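Local coordinates for CrmK (PDB 5I1V), which is an FAD-dependent oxidase with covalently bound flavin, involved in recycling shunt products during caerulomycin biosynthesis, at residues 112-126 / 319-331. Sequence-based numbering, arbitrary orientation.
With FAD (flavin-adenine dinucleotide), chain E.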
loop_
_atom_site.group_PDB
_atom_site.type_symbol
_atom_site.label_atom_id
_atom_site.label_comp_id
_atom_site.label_asym_id
_atom_site.label_seq_id
_atom_site.Cartn_x
_atom_site.Cartn_y
_atom_site.Cartn_z
ATOM N N TYR A 112 -6.047 11.731 10.062
ATOM C CA TYR A 112 -6.494 12.744 9.199
ATOM C C TYR A 112 -7.986 12.652 8.928
ATOM O O TYR A 112 -8.684 13.623 9.089
ATOM C CB TYR A 112 -5.695 12.765 7.868
ATOM C CG TYR A 112 -6.079 14.013 7.126
ATOM C CD1 TYR A 112 -5.636 15.251 7.546
ATOM C CD2 TYR A 112 -7.013 13.964 6.088
ATOM C CE1 TYR A 112 -6.034 16.418 6.897
ATOM C CE2 TYR A 112 -7.419 15.118 5.438
ATOM C CZ TYR A 112 -6.935 16.337 5.817
ATOM O OH TYR A 112 -7.397 17.451 5.126
ATOM N N LYS A 113 -8.502 11.494 8.555
ATOM C CA LYS A 113 -9.914 11.429 8.194
ATOM C C LYS A 113 -10.792 11.639 9.442
ATOM O O LYS A 113 -11.806 12.315 9.391
ATOM C CB LYS A 113 -10.258 10.137 7.490
ATOM C CG LYS A 113 -9.565 9.989 6.137
ATOM C CD LYS A 113 -10.095 8.810 5.362
ATOM C CE LYS A 113 -9.212 8.499 4.180
ATOM N NZ LYS A 113 -9.919 7.535 3.287
ATOM N N ASN A 114 -10.378 11.099 10.570
ATOM C CA ASN A 114 -11.220 11.191 11.759
ATOM C C ASN A 114 -11.134 12.499 12.550
ATOM O O ASN A 114 -12.116 12.900 13.218
ATOM C CB ASN A 114 -10.961 10.021 12.680
ATOM C CG ASN A 114 -11.435 8.728 12.077
ATOM O OD1 ASN A 114 -12.630 8.486 11.981
ATOM N ND2 ASN A 114 -10.509 7.904 11.649
ATOM N N TYR A 115 -9.973 13.123 12.510
ATOM C CA TYR A 115 -9.737 14.308 13.334
ATOM C C TYR A 115 -9.199 15.510 12.618
ATOM O O TYR A 115 -9.221 16.625 13.183
ATOM C CB TYR A 115 -8.820 13.953 14.494
ATOM C CG TYR A 115 -9.148 12.658 15.246
ATOM C CD1 TYR A 115 -10.119 12.623 16.221
ATOM C CD2 TYR A 115 -8.467 11.479 14.961
ATOM C CE1 TYR A 115 -10.407 11.453 16.940
ATOM C CE2 TYR A 115 -8.730 10.297 15.672
ATOM C CZ TYR A 115 -9.724 10.291 16.642
ATOM O OH TYR A 115 -9.977 9.123 17.351
ATOM N N GLY A 116 -8.674 15.297 11.417
ATOM C CA GLY A 116 -8.162 16.375 10.624
ATOM C C GLY A 116 -6.741 16.781 10.982
ATOM O O GLY A 116 -6.283 17.858 10.586
ATOM N N VAL A 117 -6.036 15.918 11.703
ATOM C CA VAL A 117 -4.687 16.233 12.202
ATOM C C VAL A 117 -3.627 15.284 11.572
ATOM O O VAL A 117 -3.948 14.284 10.919
ATOM C CB VAL A 117 -4.669 16.194 13.777
ATOM C CG1 VAL A 117 -5.803 16.977 14.364
ATOM C CG2 VAL A 117 -4.782 14.799 14.358
ATOM N N THR A 118 -2.354 15.592 11.779
ATOM C CA THR A 118 -1.308 14.746 11.392
ATOM C C THR A 118 -0.083 14.963 12.326
ATOM O O THR A 118 -0.091 15.873 13.127
ATOM C CB THR A 118 -0.945 15.004 9.935
ATOM O OG1 THR A 118 -0.234 13.875 9.423
ATOM C CG2 THR A 118 -0.117 16.213 9.778
ATOM N N PHE A 119 0.959 14.148 12.164
ATOM C CA PHE A 119 2.287 14.486 12.717
ATOM C C PHE A 119 3.345 14.206 11.641
ATOM O O PHE A 119 3.090 13.469 10.707
ATOM C CB PHE A 119 2.551 13.709 13.983
ATOM C CG PHE A 119 2.705 12.249 13.742
ATOM C CD1 PHE A 119 1.606 11.463 13.550
ATOM C CD2 PHE A 119 3.945 11.665 13.693
ATOM C CE1 PHE A 119 1.747 10.110 13.315
ATOM C CE2 PHE A 119 4.096 10.301 13.464
ATOM C CZ PHE A 119 2.997 9.529 13.262
ATOM N N PRO A 120 4.531 14.832 11.748
ATOM C CA PRO A 120 5.502 14.767 10.650
ATOM C C PRO A 120 6.361 13.510 10.653
ATOM O O PRO A 120 7.496 13.545 11.108
ATOM C CB PRO A 120 6.350 15.999 10.901
ATOM C CG PRO A 120 6.316 16.167 12.380
ATOM C CD PRO A 120 4.920 15.806 12.775
ATOM N N GLY A 121 5.837 12.413 10.142
ATOM C CA GLY A 121 6.564 11.169 10.129
ATOM C C GLY A 121 6.952 10.953 8.676
ATOM O O GLY A 121 6.777 11.828 7.846
ATOM N N GLY A 122 7.419 9.778 8.354
ATOM C CA GLY A 122 8.002 9.561 7.031
ATOM C C GLY A 122 7.018 9.274 5.925
ATOM O O GLY A 122 5.803 9.158 6.151
ATOM N N PHE A 123 7.587 9.119 4.730
ATOM C CA PHE A 123 6.834 8.877 3.536
ATOM C C PHE A 123 6.829 7.406 3.105
ATOM O O PHE A 123 6.602 7.129 1.929
ATOM C CB PHE A 123 7.316 9.802 2.382
ATOM C CG PHE A 123 8.788 9.666 2.001
ATOM C CD1 PHE A 123 9.223 8.660 1.142
ATOM C CD2 PHE A 123 9.729 10.597 2.443
ATOM C CE1 PHE A 123 10.563 8.562 0.774
ATOM C CE2 PHE A 123 11.074 10.496 2.084
ATOM C CZ PHE A 123 11.489 9.478 1.246
ATOM N N CYS A 124 7.068 6.445 4.000
ATOM C CA CYS A 124 6.930 5.067 3.543
ATOM C C CYS A 124 5.820 4.300 4.282
ATOM O O CYS A 124 5.758 4.307 5.506
ATOM C CB CYS A 124 8.258 4.336 3.573
ATOM S SG CYS A 124 9.643 5.084 2.617
ATOM N N MET A 125 4.972 3.626 3.499
ATOM C CA MET A 125 3.659 3.175 3.943
ATOM C C MET A 125 3.679 2.117 5.004
ATOM O O MET A 125 2.869 2.170 5.942
ATOM C CB MET A 125 2.869 2.629 2.752
ATOM C CG MET A 125 2.350 3.739 1.857
ATOM S SD MET A 125 1.221 4.854 2.738
ATOM C CE MET A 125 -0.102 3.651 3.051
ATOM N N GLY A 126 4.621 1.176 4.871
ATOM C CA GLY A 126 4.686 0.035 5.745
ATOM C C GLY A 126 5.598 0.167 6.968
ATOM O O GLY A 126 5.777 -0.799 7.690
ATOM N N TRP A 319 -3.616 17.617 0.703
ATOM C CA TRP A 319 -2.457 17.135 1.471
ATOM C C TRP A 319 -2.288 15.600 1.520
ATOM O O TRP A 319 -1.234 15.062 1.153
ATOM C CB TRP A 319 -2.424 17.689 2.925
ATOM C CG TRP A 319 -1.347 16.935 3.672
ATOM C CD1 TRP A 319 -0.018 17.056 3.486
ATOM C CD2 TRP A 319 -1.530 15.852 4.598
ATOM N NE1 TRP A 319 0.644 16.137 4.240
ATOM C CE2 TRP A 319 -0.258 15.396 4.949
ATOM C CE3 TRP A 319 -2.645 15.264 5.198
ATOM C CZ2 TRP A 319 -0.057 14.347 5.842
ATOM C CZ3 TRP A 319 -2.451 14.221 6.098
ATOM C CH2 TRP A 319 -1.175 13.763 6.396
ATOM N N LEU A 320 -3.299 14.886 2.005
ATOM C CA LEU A 320 -3.171 13.437 2.130
ATOM C C LEU A 320 -2.893 12.789 0.773
ATOM O O LEU A 320 -2.120 11.874 0.673
ATOM C CB LEU A 320 -4.388 12.840 2.814
ATOM C CG LEU A 320 -4.334 11.332 3.106
ATOM C CD1 LEU A 320 -3.156 10.959 3.995
ATOM C CD2 LEU A 320 -5.645 10.929 3.738
ATOM N N ALA A 321 -3.532 13.283 -0.266
ATOM C CA ALA A 321 -3.247 12.831 -1.617
ATOM C C ALA A 321 -1.806 13.111 -2.026
ATOM O O ALA A 321 -1.116 12.221 -2.571
ATOM C CB ALA A 321 -4.223 13.460 -2.600
ATOM N N THR A 322 -1.287 14.295 -1.721
ATOM C CA THR A 322 0.152 14.524 -2.114
ATOM C C THR A 322 1.092 13.624 -1.292
ATOM O O THR A 322 2.118 13.136 -1.778
ATOM C CB THR A 322 0.627 16.021 -2.238
ATOM O OG1 THR A 322 1.566 16.385 -1.223
ATOM C CG2 THR A 322 -0.484 17.024 -2.241
ATOM N N SER A 323 0.711 13.352 -0.056
ATOM C CA SER A 323 1.506 12.471 0.783
ATOM C C SER A 323 1.494 11.039 0.224
ATOM O O SER A 323 2.494 10.340 0.250
ATOM C CB SER A 323 0.914 12.521 2.211
ATOM O OG SER A 323 1.262 11.383 2.961
ATOM N N GLN A 324 0.327 10.581 -0.221
ATOM C CA GLN A 324 0.181 9.238 -0.755
ATOM C C GLN A 324 0.823 9.153 -2.165
ATOM O O GLN A 324 1.346 8.107 -2.548
ATOM C CB GLN A 324 -1.292 8.823 -0.783
ATOM C CG GLN A 324 -1.856 8.528 0.629
ATOM C CD GLN A 324 -3.331 8.261 0.631
ATOM O OE1 GLN A 324 -3.998 8.530 -0.334
ATOM N NE2 GLN A 324 -3.865 7.796 1.765
ATOM N N LEU A 325 0.790 10.235 -2.907
ATOM C CA LEU A 325 1.369 10.229 -4.281
ATOM C C LEU A 325 2.871 9.970 -4.210
ATOM O O LEU A 325 3.421 9.217 -5.024
ATOM C CB LEU A 325 1.103 11.562 -4.987
ATOM C CG LEU A 325 1.652 11.751 -6.414
ATOM C CD1 LEU A 325 0.982 10.837 -7.426
ATOM C CD2 LEU A 325 1.441 13.198 -6.823
ATOM N N LEU A 326 3.514 10.572 -3.219
ATOM C CA LEU A 326 4.954 10.444 -2.999
ATOM C C LEU A 326 5.380 9.254 -2.130
ATOM O O LEU A 326 6.550 8.890 -2.123
ATOM C CB LEU A 326 5.469 11.765 -2.415
ATOM C CG LEU A 326 6.805 11.905 -1.668
ATOM C CD1 LEU A 326 7.145 13.377 -1.582
ATOM C CD2 LEU A 326 6.761 11.405 -0.243
ATOM N N ALA A 327 4.441 8.634 -1.422
ATOM C CA ALA A 327 4.733 7.516 -0.540
ATOM C C ALA A 327 5.244 6.314 -1.304
ATOM O O ALA A 327 4.875 6.105 -2.461
ATOM C CB ALA A 327 3.511 7.102 0.230
ATOM N N ILE A 328 6.056 5.511 -0.619
ATOM C CA ILE A 328 6.544 4.252 -1.153
ATOM C C ILE A 328 5.603 3.099 -0.764
ATOM O O ILE A 328 5.282 2.871 0.435
ATOM C CB ILE A 328 8.030 3.992 -0.758
ATOM C CG1 ILE A 328 8.945 4.840 -1.649
ATOM C CG2 ILE A 328 8.422 2.527 -0.940
ATOM C CD1 ILE A 328 9.239 6.183 -1.060
ATOM N N PRO A 329 5.127 2.383 -1.774
ATOM C CA PRO A 329 4.197 1.285 -1.551
ATOM C C PRO A 329 4.796 0.167 -0.737
ATOM O O PRO A 329 5.989 -0.144 -0.861
ATOM C CB PRO A 329 3.901 0.750 -2.956
ATOM C CG PRO A 329 4.456 1.729 -3.925
ATOM C CD PRO A 329 5.412 2.627 -3.215
ATOM N N ASP A 330 3.929 -0.474 0.020
ATOM C CA ASP A 330 4.256 -1.643 0.830
ATOM C C ASP A 330 3.994 -2.964 0.070
ATOM O O ASP A 330 4.215 -4.033 0.612
ATOM C CB ASP A 330 3.440 -1.603 2.141
ATOM C CG ASP A 330 1.924 -1.496 1.899
ATOM O OD1 ASP A 330 1.488 -0.850 0.904
ATOM O OD2 ASP A 330 1.165 -2.044 2.727
ATOM N N VAL A 331 3.533 -2.879 -1.183
ATOM C CA VAL A 331 3.298 -4.063 -2.020
ATOM C C VAL A 331 3.775 -3.768 -3.428
ATOM O O VAL A 331 4.177 -2.644 -3.736
ATOM C CB VAL A 331 1.806 -4.457 -2.105
ATOM C CG1 VAL A 331 1.234 -4.715 -0.716
ATOM C CG2 VAL A 331 1.025 -3.389 -2.849
HETATM P PA FAD E . 11.673 -3.056 12.365
HETATM O O1A FAD E . 12.558 -3.729 11.346
HETATM O O2A FAD E . 10.507 -3.867 12.853
HETATM O O5B FAD E . 12.532 -2.555 13.580
HETATM C C5B FAD E . 13.573 -1.593 13.447
HETATM C C4B FAD E . 14.469 -1.651 14.693
HETATM O O4B FAD E . 13.675 -1.165 15.794
HETATM C C3B FAD E . 14.959 -3.009 15.150
HETATM O O3B FAD E . 16.151 -2.824 15.891
HETATM C C2B FAD E . 13.879 -3.474 16.087
HETATM O O2B FAD E . 14.171 -4.584 16.941
HETATM C C1B FAD E . 13.485 -2.160 16.772
HETATM N N9A FAD E . 12.047 -2.136 17.139
HETATM C C8A FAD E . 10.948 -2.373 16.360
HETATM N N7A FAD E . 9.813 -2.360 17.132
HETATM C C5A FAD E . 10.220 -2.110 18.360
HETATM C C6A FAD E . 9.509 -1.944 19.603
HETATM N N6A FAD E . 8.194 -2.028 19.559
HETATM N N1A FAD E . 10.241 -1.705 20.697
HETATM C C2A FAD E . 11.590 -1.655 20.680
HETATM N N3A FAD E . 12.325 -1.742 19.542
HETATM C C4A FAD E . 11.648 -2.027 18.400
HETATM N N1 FAD E . 12.442 6.896 8.300
HETATM C C2 FAD E . 12.138 8.214 8.350
HETATM O O2 FAD E . 12.442 8.882 9.345
HETATM N N3 FAD E . 11.503 8.860 7.348
HETATM C C4 FAD E . 11.147 8.290 6.204
HETATM O O4 FAD E . 10.528 8.927 5.327
HETATM C C4X FAD E . 11.417 6.867 6.053
HETATM N N5 FAD E . 11.079 6.212 4.910
HETATM C C5X FAD E . 11.251 4.882 4.854
HETATM C C6 FAD E . 10.764 4.166 3.761
HETATM C C7 FAD E . 10.917 2.786 3.626
HETATM C C7M FAD E . 10.346 2.071 2.396
HETATM C C8 FAD E . 11.629 2.089 4.718
HETATM C C8M FAD E . 11.871 0.605 4.662
HETATM C C9 FAD E . 12.135 2.780 5.825
HETATM C C9A FAD E . 11.967 4.159 5.935
HETATM N N10 FAD E . 12.443 4.877 7.039
HETATM C C10 FAD E . 12.146 6.223 7.150
HETATM C "C1'" FAD E . 13.360 4.280 8.009
HETATM C "C2'" FAD E . 12.610 3.742 9.184
HETATM O "O2'" FAD E . 12.302 4.815 10.051
HETATM C "C3'" FAD E . 13.358 2.668 9.900
HETATM O "O3'" FAD E . 13.638 1.593 8.960
HETATM C "C4'" FAD E . 12.581 2.164 11.134
HETATM O "O4'" FAD E . 13.539 1.682 12.075
HETATM C "C5'" FAD E . 11.597 1.080 10.744
HETATM O "O5'" FAD E . 10.847 0.720 11.904
HETATM P P FAD E . 10.037 -0.640 11.802
HETATM O O1P FAD E . 9.238 -0.676 10.551
HETATM O O2P FAD E . 9.337 -0.901 13.098
HETATM O O3P FAD E . 11.244 -1.709 11.638
HETATM O O HOH W 1 6.384 1.154 2.623
#
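Phe123 meets Ile328 at its ring edge, where Ile328 CD1 lies in the ring plane, 3.3 Å from Phe123 CE1. FAD O4 sits over one ring face, toward its rim. The Phe123 side chain takes the position between its backbone N and carbonyl carbon (chi1 59°), and this sets the ring beside Ile328, both pointing the same way. The Leu326 side chain crosses that of Phe123 at about a right angle. An alanine in place of Phe123 would probably leave Ile328 CD1 without the ring edge it packs on and open a gap under FAD O4.

The backbones are joined by a single bridge between Cys124 and Ile328. Ile328 N donates to Phe123 O (3.1 Å), and Met125 N donates to Ile328 O (3.2 Å, 164° at the hydrogen). A water also donates to Ile328 O and accepts from Gly126 N. This pairing pins the loop on both sides of Cys124, whose SG is covalently bonded to FAD C6 (1.8 Å). His64 is the second covalent FAD residue, so two links hold the flavin, as in other berberine bridge enzyme-like oxidases. Phe123 N donates to FAD O4 (3.0 Å). Ile328 CG2 faces the flavin methyl C7M at 3.9 Å. Met125 lays its CG against the Ala327 methyl.

Farther along, Tyr112 and Trp319 form an oblique aromatic pair, planes at 59°. Trp319 CE3 lies over one face of the tyrosine. Thr118 OG1 approaches Trp319 CH2 obliquely at 3.2 Å.

Asp330 forms a salt bridge with Arg109 of the second subunit. Helix 319-326 follows strand 311-318 at the border of the eight-stranded antiparallel sheet, whose strand 265-271 packs on Phe123 and Leu326. The contact joins this helix to the end of helix 104-115 and the flavin-linked loop after it.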